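Local coordinates for protein Xaa-Pro Dipeptidase (PDB 2QS8) that probably hydrolyses dipeptides or related peptide substrates as an Xaa-Pro dipeptidase-like, metal-dependent carboxypeptidase of the amidohydrolase superfamily, with methionine bound in its active site, at residues F138-I144 with A190-T196; I195-G199 with N210-T214; M264-I268 with E318-K322; I323-T327 with E340-M344. All coordinates share one frame; numbering follows the deposited sequence.

Contact 1: residues F138-I144 with A190-T196; sequences FAAGKTI and ADGIKIT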
loop_
_atom_site.group_PDB
_atom_site.type_symbol
_atom_site.label_atom_id
_atom_site.label_comp_id
_atom_site.label_asym_id
_atom_site.label_seq_id
_atom_site.Cartn_x
_atom_site.Cartn_y
_atom_site.Cartn_z
ATOM N N PHE A 138 25.399 8.922 18.688
ATOM C CA PHE A 138 24.928 8.778 17.325
ATOM C C PHE A 138 23.806 7.753 17.452
ATOM O O PHE A 138 24.031 6.575 17.766
ATOM C CB PHE A 138 26.059 8.315 16.422
ATOM C CG PHE A 138 27.139 9.347 16.256
ATOM C CD1 PHE A 138 28.253 9.349 17.077
ATOM C CD2 PHE A 138 27.021 10.348 15.289
ATOM C CE1 PHE A 138 29.236 10.323 16.943
ATOM C CE2 PHE A 138 28.011 11.331 15.149
ATOM C CZ PHE A 138 29.115 11.312 15.978
ATOM N N ALA A 139 22.585 8.226 17.224
ATOM C CA ALA A 139 21.403 7.403 17.403
ATOM C C ALA A 139 20.681 6.940 16.157
ATOM O O ALA A 139 20.714 7.589 15.111
ATOM C CB ALA A 139 20.440 8.132 18.312
ATOM N N ALA A 140 20.010 5.805 16.293
ATOM C CA ALA A 140 19.249 5.222 15.204
ATOM C C ALA A 140 17.745 5.373 15.472
ATOM O O ALA A 140 16.918 5.064 14.612
ATOM C CB ALA A 140 19.607 3.757 15.060
ATOM N N GLY A 141 17.405 5.867 16.662
ATOM C CA GLY A 141 16.007 6.006 17.016
ATOM C C GLY A 141 15.338 4.637 17.116
ATOM O O GLY A 141 15.941 3.670 17.592
ATOM N N LYS A 142 14.092 4.544 16.662
ATOM C CA LYS A 142 13.363 3.283 16.727
ATOM C C LYS A 142 13.891 2.262 15.732
ATOM O O LYS A 142 14.004 2.549 14.542
ATOM C CB LYS A 142 11.869 3.507 16.463
ATOM C CG LYS A 142 11.045 2.212 16.426
ATOM C CD LYS A 142 10.806 1.621 17.815
ATOM C CE LYS A 142 10.183 0.234 17.724
ATOM N NZ LYS A 142 11.174 -0.795 17.304
ATOM N N THR A 143 14.225 1.079 16.230
ATOM C CA THR A 143 14.719 -0.006 15.378
ATOM C C THR A 143 13.563 -0.408 14.463
ATOM O O THR A 143 12.429 -0.509 14.905
ATOM C CB THR A 143 15.129 -1.253 16.213
ATOM O OG1 THR A 143 16.228 -0.916 17.071
ATOM C CG2 THR A 143 15.538 -2.398 15.290
ATOM N N ILE A 144 13.847 -0.631 13.187
ATOM C CA ILE A 144 12.794 -0.993 12.260
ATOM C C ILE A 144 12.658 -2.503 12.120
ATOM O O ILE A 144 13.649 -3.220 11.991
ATOM C CB ILE A 144 13.028 -0.369 10.882
ATOM C CG1 ILE A 144 13.066 1.155 11.005
ATOM C CG2 ILE A 144 11.924 -0.817 9.919
ATOM C CD1 ILE A 144 13.328 1.881 9.683
ATOM N N ALA A 190 17.127 10.995 13.800
ATOM C CA ALA A 190 18.158 9.951 13.895
ATOM C C ALA A 190 19.372 10.166 12.976
ATOM O O ALA A 190 19.251 10.758 11.903
ATOM C CB ALA A 190 17.540 8.593 13.603
ATOM N N ASP A 191 20.535 9.683 13.403
ATOM C CA ASP A 191 21.771 9.792 12.617
ATOM C C ASP A 191 21.872 8.590 11.692
ATOM O O ASP A 191 22.467 8.667 10.617
ATOM C CB ASP A 191 23.018 9.797 13.514
ATOM C CG ASP A 191 23.024 10.928 14.514
ATOM O OD1 ASP A 191 22.801 10.665 15.720
ATOM O OD2 ASP A 191 23.256 12.076 14.087
ATOM N N GLY A 192 21.291 7.473 12.124
ATOM C CA GLY A 192 21.335 6.261 11.330
ATOM C C GLY A 192 20.114 5.376 11.469
ATOM O O GLY A 192 19.121 5.732 12.111
ATOM N N ILE A 193 20.207 4.197 10.864
ATOM C CA ILE A 193 19.119 3.234 10.865
ATOM C C ILE A 193 19.537 1.912 11.461
ATOM O O ILE A 193 20.673 1.464 11.291
ATOM C CB ILE A 193 18.621 2.970 9.423
ATOM C CG1 ILE A 193 18.022 4.244 8.828
ATOM C CG2 ILE A 193 17.597 1.832 9.416
ATOM C CD1 ILE A 193 16.755 4.741 9.535
ATOM N N LYS A 194 18.599 1.280 12.155
ATOM C CA LYS A 194 18.824 -0.024 12.754
ATOM C C LYS A 194 17.615 -0.910 12.433
ATOM O O LYS A 194 16.470 -0.484 12.592
ATOM C CB LYS A 194 18.991 0.121 14.267
ATOM C CG LYS A 194 18.864 -1.175 15.043
ATOM C CD LYS A 194 19.993 -2.138 14.741
ATOM C CE LYS A 194 19.917 -3.353 15.660
ATOM N NZ LYS A 194 19.757 -2.977 17.092
ATOM N N ILE A 195 17.870 -2.124 11.962
ATOM C CA ILE A 195 16.788 -3.057 11.650
ATOM C C ILE A 195 17.103 -4.442 12.212
ATOM O O ILE A 195 18.268 -4.765 12.470
ATOM C CB ILE A 195 16.577 -3.228 10.124
ATOM C CG1 ILE A 195 17.802 -3.901 9.494
ATOM C CG2 ILE A 195 16.284 -1.893 9.489
ATOM C CD1 ILE A 195 17.652 -4.228 8.004
ATOM N N THR A 196 16.067 -5.242 12.420
ATOM C CA THR A 196 16.238 -6.611 12.880
ATOM C C THR A 196 15.944 -7.472 11.644
ATOM O O THR A 196 14.790 -7.744 11.307
ATOM C CB THR A 196 15.272 -6.969 14.050
ATOM O OG1 THR A 196 13.940 -6.536 13.746
ATOM C CG2 THR A 196 15.728 -6.304 15.331
HETATM O O HOH W 1 16.566 2.902 13.065
#

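Contact 2: residues I195-G199 with N210-T214; sequences ITVTG and NPQFT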
loop_
_atom_site.group_PDB
_atom_site.type_symbol
_atom_site.label_atom_id
_atom_site.label_comp_id
_atom_site.label_asym_id
_atom_site.label_seq_id
_atom_site.Cartn_x
_atom_site.Cartn_y
_atom_site.Cartn_z
ATOM N N ILE A 195 17.870 -2.124 11.962
ATOM C CA ILE A 195 16.788 -3.057 11.650
ATOM C C ILE A 195 17.103 -4.442 12.212
ATOM O O ILE A 195 18.268 -4.765 12.470
ATOM C CB ILE A 195 16.577 -3.228 10.124
ATOM C CG1 ILE A 195 17.802 -3.901 9.494
ATOM C CG2 ILE A 195 16.284 -1.893 9.489
ATOM C CD1 ILE A 195 17.652 -4.228 8.004
ATOM N N THR A 196 16.067 -5.242 12.420
ATOM C CA THR A 196 16.238 -6.611 12.880
ATOM C C THR A 196 15.944 -7.472 11.644
ATOM O O THR A 196 14.790 -7.744 11.307
ATOM C CB THR A 196 15.272 -6.969 14.050
ATOM O OG1 THR A 196 13.940 -6.536 13.746
ATOM C CG2 THR A 196 15.728 -6.304 15.331
ATOM N N VAL A 197 17.007 -7.867 10.954
ATOM C CA VAL A 197 16.867 -8.673 9.751
ATOM C C VAL A 197 16.518 -10.143 10.044
ATOM O O VAL A 197 16.166 -10.890 9.130
ATOM C CB VAL A 197 18.155 -8.600 8.880
ATOM C CG1 VAL A 197 19.152 -9.648 9.319
ATOM C CG2 VAL A 197 17.791 -8.749 7.405
ATOM N N THR A 198 16.635 -10.558 11.304
ATOM C CA THR A 198 16.268 -11.923 11.691
ATOM C C THR A 198 15.583 -11.870 13.049
ATOM O O THR A 198 15.530 -10.818 13.682
ATOM C CB THR A 198 17.493 -12.863 11.839
ATOM O OG1 THR A 198 18.226 -12.514 13.020
ATOM C CG2 THR A 198 18.407 -12.768 10.625
ATOM N N GLY A 199 15.063 -13.008 13.499
ATOM C CA GLY A 199 14.432 -13.054 14.806
ATOM C C GLY A 199 15.473 -12.747 15.868
ATOM O O GLY A 199 16.663 -12.657 15.560
ATOM N N ASN A 210 15.156 -16.551 12.511
ATOM C CA ASN A 210 14.597 -16.664 11.161
ATOM C C ASN A 210 14.703 -15.349 10.366
ATOM O O ASN A 210 14.682 -14.264 10.941
ATOM C CB ASN A 210 13.126 -17.109 11.247
ATOM C CG ASN A 210 12.162 -15.937 11.314
ATOM O OD1 ASN A 210 11.510 -15.597 10.319
ATOM N ND2 ASN A 210 12.076 -15.303 12.477
ATOM N N PRO A 211 14.832 -15.434 9.032
ATOM C CA PRO A 211 14.935 -14.226 8.191
ATOM C C PRO A 211 13.616 -13.430 8.240
ATOM O O PRO A 211 12.556 -13.953 7.864
ATOM C CB PRO A 211 15.221 -14.802 6.807
ATOM C CG PRO A 211 14.457 -16.096 6.832
ATOM C CD PRO A 211 14.791 -16.649 8.200
ATOM N N GLN A 212 13.679 -12.184 8.706
ATOM C CA GLN A 212 12.469 -11.360 8.831
ATOM C C GLN A 212 12.357 -10.164 7.875
ATOM O O GLN A 212 11.441 -9.353 7.977
ATOM C CB GLN A 212 12.295 -10.914 10.285
ATOM C CG GLN A 212 12.315 -12.090 11.255
ATOM C CD GLN A 212 11.953 -11.705 12.671
ATOM O OE1 GLN A 212 12.190 -10.570 13.095
ATOM N NE2 GLN A 212 11.394 -12.656 13.420
ATOM N N PHE A 213 13.291 -10.069 6.942
ATOM C CA PHE A 213 13.270 -9.030 5.921
ATOM C C PHE A 213 13.474 -9.762 4.600
ATOM O O PHE A 213 14.319 -10.659 4.507
ATOM C CB PHE A 213 14.405 -8.018 6.116
ATOM C CG PHE A 213 14.018 -6.785 6.902
ATOM C CD1 PHE A 213 13.795 -6.848 8.274
ATOM C CD2 PHE A 213 13.884 -5.560 6.260
ATOM C CE1 PHE A 213 13.446 -5.703 8.998
ATOM C CE2 PHE A 213 13.532 -4.405 6.974
ATOM C CZ PHE A 213 13.314 -4.478 8.345
ATOM N N THR A 214 12.698 -9.407 3.587
ATOM C CA THR A 214 12.854 -10.025 2.272
ATOM C C THR A 214 14.032 -9.274 1.641
ATOM O O THR A 214 14.425 -8.214 2.128
ATOM C CB THR A 214 11.610 -9.810 1.396
ATOM O OG1 THR A 214 11.516 -8.421 1.085
ATOM C CG2 THR A 214 10.318 -10.248 2.131
HETATM O O HOH W 2 12.113 -7.799 12.244
#

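Contact 3: residues M264-I268 with E318-K322; sequences MDLMI and EKGVK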
loop_
_atom_site.group_PDB
_atom_site.type_symbol
_atom_site.label_atom_id
_atom_site.label_comp_id
_atom_site.label_asym_id
_atom_site.label_seq_id
_atom_site.Cartn_x
_atom_site.Cartn_y
_atom_site.Cartn_z
HETATM N N MSE A 264 30.814 -14.752 5.875
HETATM C CA MSE A 264 32.093 -14.155 6.197
HETATM C C MSE A 264 32.801 -13.596 4.978
HETATM O O MSE A 264 33.288 -12.473 5.019
HETATM C CB MSE A 264 32.968 -15.169 6.907
HETATM C CG MSE A 264 32.395 -15.558 8.250
HETATM SE SE MSE A 264 33.657 -16.575 9.381
HETATM C CE MSE A 264 33.296 -18.405 8.846
ATOM N N ASP A 265 32.850 -14.364 3.893
ATOM C CA ASP A 265 33.489 -13.882 2.676
ATOM C C ASP A 265 32.693 -12.713 2.093
ATOM O O ASP A 265 33.263 -11.775 1.536
ATOM C CB ASP A 265 33.614 -15.002 1.640
ATOM C CG ASP A 265 34.626 -16.063 2.049
ATOM O OD1 ASP A 265 35.702 -15.686 2.555
ATOM O OD2 ASP A 265 34.360 -17.269 1.855
ATOM N N LEU A 266 31.374 -12.772 2.210
ATOM C CA LEU A 266 30.546 -11.687 1.707
ATOM C C LEU A 266 30.867 -10.412 2.476
ATOM O O LEU A 266 31.006 -9.349 1.887
ATOM C CB LEU A 266 29.063 -12.029 1.854
ATOM C CG LEU A 266 28.513 -12.992 0.801
ATOM C CD1 LEU A 266 27.108 -13.425 1.178
ATOM C CD2 LEU A 266 28.514 -12.305 -0.567
HETATM N N MSE A 267 30.996 -10.515 3.795
HETATM C CA MSE A 267 31.307 -9.342 4.601
HETATM C C MSE A 267 32.673 -8.759 4.278
HETATM O O MSE A 267 32.859 -7.542 4.305
HETATM C CB MSE A 267 31.231 -9.689 6.079
HETATM C CG MSE A 267 29.817 -9.793 6.584
HETATM SE SE MSE A 267 29.860 -10.245 8.484
HETATM C CE MSE A 267 30.231 -8.466 9.263
ATOM N N ILE A 268 33.622 -9.632 3.960
ATOM C CA ILE A 268 34.958 -9.190 3.609
ATOM C C ILE A 268 34.923 -8.483 2.256
ATOM O O ILE A 268 35.533 -7.435 2.077
ATOM C CB ILE A 268 35.931 -10.381 3.532
ATOM C CG1 ILE A 268 36.089 -10.994 4.924
ATOM C CG2 ILE A 268 37.282 -9.923 3.001
ATOM C CD1 ILE A 268 36.873 -12.279 4.942
ATOM N N GLU A 318 39.817 -14.560 12.850
ATOM C CA GLU A 318 40.870 -15.265 12.127
ATOM C C GLU A 318 40.658 -15.185 10.613
ATOM O O GLU A 318 41.609 -15.027 9.855
ATOM C CB GLU A 318 40.928 -16.722 12.582
ATOM C CG GLU A 318 41.019 -16.876 14.094
ATOM C CD GLU A 318 41.115 -18.328 14.539
ATOM O OE1 GLU A 318 40.472 -19.197 13.907
ATOM O OE2 GLU A 318 41.818 -18.597 15.534
ATOM N N LYS A 319 39.404 -15.278 10.182
ATOM C CA LYS A 319 39.071 -15.206 8.762
ATOM C C LYS A 319 39.370 -13.822 8.176
ATOM O O LYS A 319 39.423 -13.654 6.956
ATOM C CB LYS A 319 37.598 -15.539 8.552
ATOM C CG LYS A 319 37.174 -15.622 7.100
ATOM C CD LYS A 319 37.673 -16.901 6.450
ATOM C CE LYS A 319 37.164 -17.032 5.021
ATOM N NZ LYS A 319 37.548 -18.344 4.426
ATOM N N GLY A 320 39.544 -12.828 9.042
ATOM C CA GLY A 320 39.851 -11.490 8.565
ATOM C C GLY A 320 38.682 -10.536 8.397
ATOM O O GLY A 320 38.814 -9.511 7.724
ATOM N N VAL A 321 37.537 -10.864 8.993
ATOM C CA VAL A 321 36.353 -10.014 8.923
ATOM C C VAL A 321 36.596 -8.738 9.729
ATOM O O VAL A 321 37.122 -8.791 10.837
ATOM C CB VAL A 321 35.117 -10.742 9.500
ATOM C CG1 VAL A 321 33.932 -9.790 9.577
ATOM C CG2 VAL A 321 34.777 -11.944 8.647
ATOM N N LYS A 322 36.219 -7.589 9.179
ATOM C CA LYS A 322 36.404 -6.331 9.889
ATOM C C LYS A 322 35.571 -6.352 11.170
ATOM O O LYS A 322 34.421 -6.802 11.170
ATOM C CB LYS A 322 35.999 -5.158 9.001
ATOM C CG LYS A 322 36.828 -5.062 7.734
ATOM C CD LYS A 322 36.142 -4.195 6.697
ATOM C CE LYS A 322 36.276 -2.734 7.025
ATOM N NZ LYS A 322 37.694 -2.320 6.843
HETATM O O HOH W 3 34.780 -7.225 6.772
#

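Contact 4: residues I323-T327 with E340-M344; sequences IAFGT and EFVYM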
loop_
_atom_site.group_PDB
_atom_site.type_symbol
_atom_site.label_atom_id
_atom_site.label_comp_id
_atom_site.label_asym_id
_atom_site.label_seq_id
_atom_site.Cartn_x
_atom_site.Cartn_y
_atom_site.Cartn_z
ATOM N N ILE A 323 36.160 -5.859 12.255
ATOM C CA ILE A 323 35.502 -5.857 13.546
ATOM C C ILE A 323 35.569 -4.517 14.263
ATOM O O ILE A 323 36.623 -3.885 14.330
ATOM C CB ILE A 323 36.121 -6.945 14.461
ATOM C CG1 ILE A 323 35.738 -8.334 13.935
ATOM C CG2 ILE A 323 35.674 -6.752 15.898
ATOM C CD1 ILE A 323 36.366 -9.497 14.690
ATOM N N ALA A 324 34.422 -4.091 14.793
ATOM C CA ALA A 324 34.322 -2.844 15.542
ATOM C C ALA A 324 33.694 -3.167 16.900
ATOM O O ALA A 324 32.773 -3.986 16.988
ATOM C CB ALA A 324 33.465 -1.833 14.786
ATOM N N PHE A 325 34.207 -2.524 17.946
ATOM C CA PHE A 325 33.749 -2.722 19.320
ATOM C C PHE A 325 32.250 -2.432 19.571
ATOM O O PHE A 325 31.757 -1.342 19.264
ATOM C CB PHE A 325 34.591 -1.847 20.250
ATOM C CG PHE A 325 34.426 -2.167 21.701
ATOM C CD1 PHE A 325 35.255 -3.098 22.312
ATOM C CD2 PHE A 325 33.466 -1.519 22.465
ATOM C CE1 PHE A 325 35.135 -3.371 23.663
ATOM C CE2 PHE A 325 33.340 -1.787 23.812
ATOM C CZ PHE A 325 34.178 -2.716 24.416
ATOM N N GLY A 326 31.556 -3.408 20.152
ATOM C CA GLY A 326 30.140 -3.276 20.460
ATOM C C GLY A 326 29.719 -4.274 21.531
ATOM O O GLY A 326 29.989 -5.463 21.403
ATOM N N THR A 327 29.016 -3.809 22.554
ATOM C CA THR A 327 28.643 -4.669 23.680
ATOM C C THR A 327 27.165 -5.058 23.883
ATOM O O THR A 327 26.865 -6.097 24.468
ATOM C CB THR A 327 29.105 -4.013 24.988
ATOM O OG1 THR A 327 28.275 -2.878 25.257
ATOM C CG2 THR A 327 30.552 -3.516 24.851
ATOM N N GLU A 340 33.915 -6.405 27.604
ATOM C CA GLU A 340 33.930 -6.822 26.208
ATOM C C GLU A 340 35.373 -7.018 25.708
ATOM O O GLU A 340 35.642 -7.916 24.904
ATOM C CB GLU A 340 33.208 -5.777 25.348
ATOM C CG GLU A 340 33.041 -6.115 23.863
ATOM C CD GLU A 340 32.094 -7.284 23.599
ATOM O OE1 GLU A 340 31.387 -7.718 24.536
ATOM O OE2 GLU A 340 32.054 -7.764 22.441
ATOM N N PHE A 341 36.288 -6.172 26.179
ATOM C CA PHE A 341 37.698 -6.261 25.803
ATOM C C PHE A 341 38.268 -7.597 26.264
ATOM O O PHE A 341 38.913 -8.312 25.495
ATOM C CB PHE A 341 38.517 -5.137 26.447
ATOM C CG PHE A 341 38.298 -3.786 25.835
ATOM C CD1 PHE A 341 38.535 -3.569 24.486
ATOM C CD2 PHE A 341 37.848 -2.728 26.613
ATOM C CE1 PHE A 341 38.317 -2.318 23.927
ATOM C CE2 PHE A 341 37.628 -1.476 26.064
ATOM C CZ PHE A 341 37.862 -1.269 24.721
ATOM N N VAL A 342 38.026 -7.928 27.527
ATOM C CA VAL A 342 38.525 -9.172 28.085
ATOM C C VAL A 342 37.989 -10.378 27.311
ATOM O O VAL A 342 38.697 -11.372 27.130
ATOM C CB VAL A 342 38.135 -9.302 29.563
ATOM C CG1 VAL A 342 38.802 -10.539 30.167
ATOM C CG2 VAL A 342 38.519 -8.034 30.312
ATOM N N TYR A 343 36.742 -10.284 26.855
ATOM C CA TYR A 343 36.130 -11.370 26.097
ATOM C C TYR A 343 36.758 -11.495 24.717
ATOM O O TYR A 343 36.977 -12.600 24.229
ATOM C CB TYR A 343 34.616 -11.155 25.964
ATOM C CG TYR A 343 33.815 -11.530 27.194
ATOM C CD1 TYR A 343 33.821 -12.840 27.677
ATOM C CD2 TYR A 343 33.008 -10.592 27.843
ATOM C CE1 TYR A 343 33.048 -13.210 28.763
ATOM C CE2 TYR A 343 32.224 -10.952 28.941
ATOM C CZ TYR A 343 32.251 -12.264 29.389
ATOM O OH TYR A 343 31.468 -12.643 30.457
HETATM N N MSE A 344 37.053 -10.361 24.093
HETATM C CA MSE A 344 37.652 -10.360 22.772
HETATM C C MSE A 344 39.034 -10.975 22.797
HETATM O O MSE A 344 39.416 -11.703 21.878
HETATM C CB MSE A 344 37.722 -8.934 22.246
HETATM C CG MSE A 344 36.352 -8.359 22.041
HETATM SE SE MSE A 344 36.492 -6.545 21.405
HETATM C CE MSE A 344 36.430 -6.819 19.468
HETATM O O HOH W 4 32.922 -6.031 20.544
#

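Contact 1: residues F138-I144 with A190-T196
Ala139 and Ile144 meet strand 192-196 of the TIM barrel where the end of barrel strand 136-139 and the loop after it run beside it, their overall directions 46° apart. At the first end the carboxylate of Asp191 turns back to the backbone of residues 138-139, and its OD1 takes the backbone N of Ala139 at 2.9 Å through the lone pair directed away from OD2. Arg124 pairs with the same oxygen. The carbonyl of Ala139 is also used: Ala139 O receives Asp191 N at 2.7 Å and Gly192 N at 3.0 Å, so one carbonyl is gripped by two consecutive amides. Beyond this the backbones part and a water fills in, accepting from Lys194 N at 2.8 Å and lying beside the carbonyls of Ala140 and Lys142. They rejoin in a single parallel bridge, with Ile144 N giving a nearly straight bond (170°) to Lys194 O at 2.7 Å and Thr196 N returning one to Ile144 O at 3.2 Å. Both branches of Thr143 straddle the lysine stem, OG1 coming within 3.3 Å of Lys194 CG. That carbon is there because chi1 of 165° turns it from the backbone N; the chain then bends toward the magnesium ion, its NZ bonded to Val113 O. Ile144 meanwhile lays its CB against Ile195 CG2. The contact thus joins the sheet holding strands 107-112 and 136-139 to the one running from 192-196 into 231-236, with helix 119-128 packed on Ala139 and helix 175-188 on Ile144 and Ile193.

Contact 2: residues I195-G199 with N210-T214
Phe213 lies along the backbone of Ile195, Thr196 and Val197, and its side chain can be followed outward atom by atom. CB rests against Val197 CG2 at 3.7 Å. At the ring edge, near its plane, CD1 lies 3.3 Å from Thr196 O, and CE1 is almost as close to that carbonyl. CZ, at the far end, reaches Ile195 CB at 3.9 Å. Over the centre of one face stands Ile195 CD1, 4.2 Å from the centroid and only 9° off the normal, a CH-pi contact, while the carbonyl meets the rim. The backbones are tied on both sides of Thr198: Gln212 N donates to Val197 O at 2.8 Å from above the carbonyl plane, and Gly199 N to Asn210 O at 2.9 Å, on a lone pair. Gln212 OE1 accepts from His150 N and from a water, which in turn accepts from Thr196 OG1. Tyr228 of the second subunit packs on Gln212. This is a loop folded back at the C-terminal end of a barrel strand, antiparallel to it, before Thr214 caps helix 215-227; it is the place where TIM-barrel enzymes build their active sites, and Gly200 to Leu202 here line the methionine pocket.

Contact 3: residues M264-I268 with E318-K322
Val321 is the apolar centre of this contact, its two methyls facing different partners on helix 261-270. CG1, set anti to the backbone N (chi1 173°), meets the methyl CE of Met267 at 3.9 Å. CG2 faces Met264 CB at 4.1 Å and Ile268 CG1 at the same 4.1 Å, the isoleucine crossing it at about a right angle. Both methionines are deposited as selenomethionine, and the SE of Met264 adds a looser touch on Lys319 CB at 4.2 Å. The approaches come just past the end of helix 299-319, where Gly320, at phi 95°, closes the helix in a Schellman motif and redirects the chain, so that Val321 leads toward what is probably the next barrel strand position. The lysine stem crosses the Ile268 side chain, whose CD1 lies 3.5 Å from Lys319 O. Of the charged groups, Asp265 and Lys319 form a long salt bridge, OD1 to NZ 3.7 Å, both residues being exposed to solvent. The carboxylate in fact comes closer to Lys319 CE, at 3.2 Å from OD1, and the lysine gets there by a bend at chi2 of 75° after an extended start. A water bridges the backbones, accepting from Lys322 N at 2.8 Å and giving a weak bond to Met267 O. Strand 273-275 lies beneath, where Tyr274 touches both Met267 and Val321.

Contact 4: residues I323-T327 with E340-M344
Phe325 and Phe341 meet obliquely, their ring centroids 4.4 Å apart and their planes at 32°. The approach is uneven: CE1 of Phe325 stands 3.3 Å above one face of Phe341, offset toward the rim, while the two side chains cross at about a right angle. Glu340 slides past Phe325 in the opposite direction. Its aliphatic stem does the touching, CB coming to 3.3 Å from Phe325 CZ, and the carboxylate is turned almost perpendicular to the ring, 87° between planes. CG is anti to the backbone N and the chain bends at chi2 (68°), which carries the acid end away from the ring and toward polar partners: OE2 receives a water at 2.7 Å that also accepts from Gly326 N, and it accepts from Ile278 N as well, while OE1 takes the hydroxyl of Ser279. The carboxylate is thus buried but well supplied with donors, at the start of helix 278-287. Thr327 CG2 packs at 3.5 Å on Glu340 CB, its hydroxyl bonding Asp67. Met344, selenomethionine here, completes the group: its SE lies obliquely beside the Phe325 ring, 3.8 Å from CD1, a Met-aromatic contact, and its CE ends against Ile323 CG2 at 3.6 Å. Residues 323-327 stand in the barrel between strand 273-275 and the end of strand 60-67, Ala324 bonding Tyr274 and Phe325 bonding Met68 just beyond it. Helix 339-346 covers them from outside, with helix 299-319 touching Ile323 and Met344 through Phe313, and Asp328, a magnesium ligand, follows directly.

From the N terminus, contact 1 comes first, closing a 45-residue excursion that includes helix 175-188 and bringing two barrel strands together. Contact 2 begins where it ends: they share Ile195 and Thr196, touch through Ile144 and Phe213, and the second closes only the short loop ahead of helix 215-227. The chain then passes through strands 231-236 and 252-253 before contact 3 opens, joining helix 261-270 to the end of helix 299-319 across a 49-residue span. Contact 4 follows without a gap in sequence, folding helix 339-346 over the next barrel stretch. None nests; contacts 1 and 2 overlap at their shared residues, and the rest follow in series round the barrel.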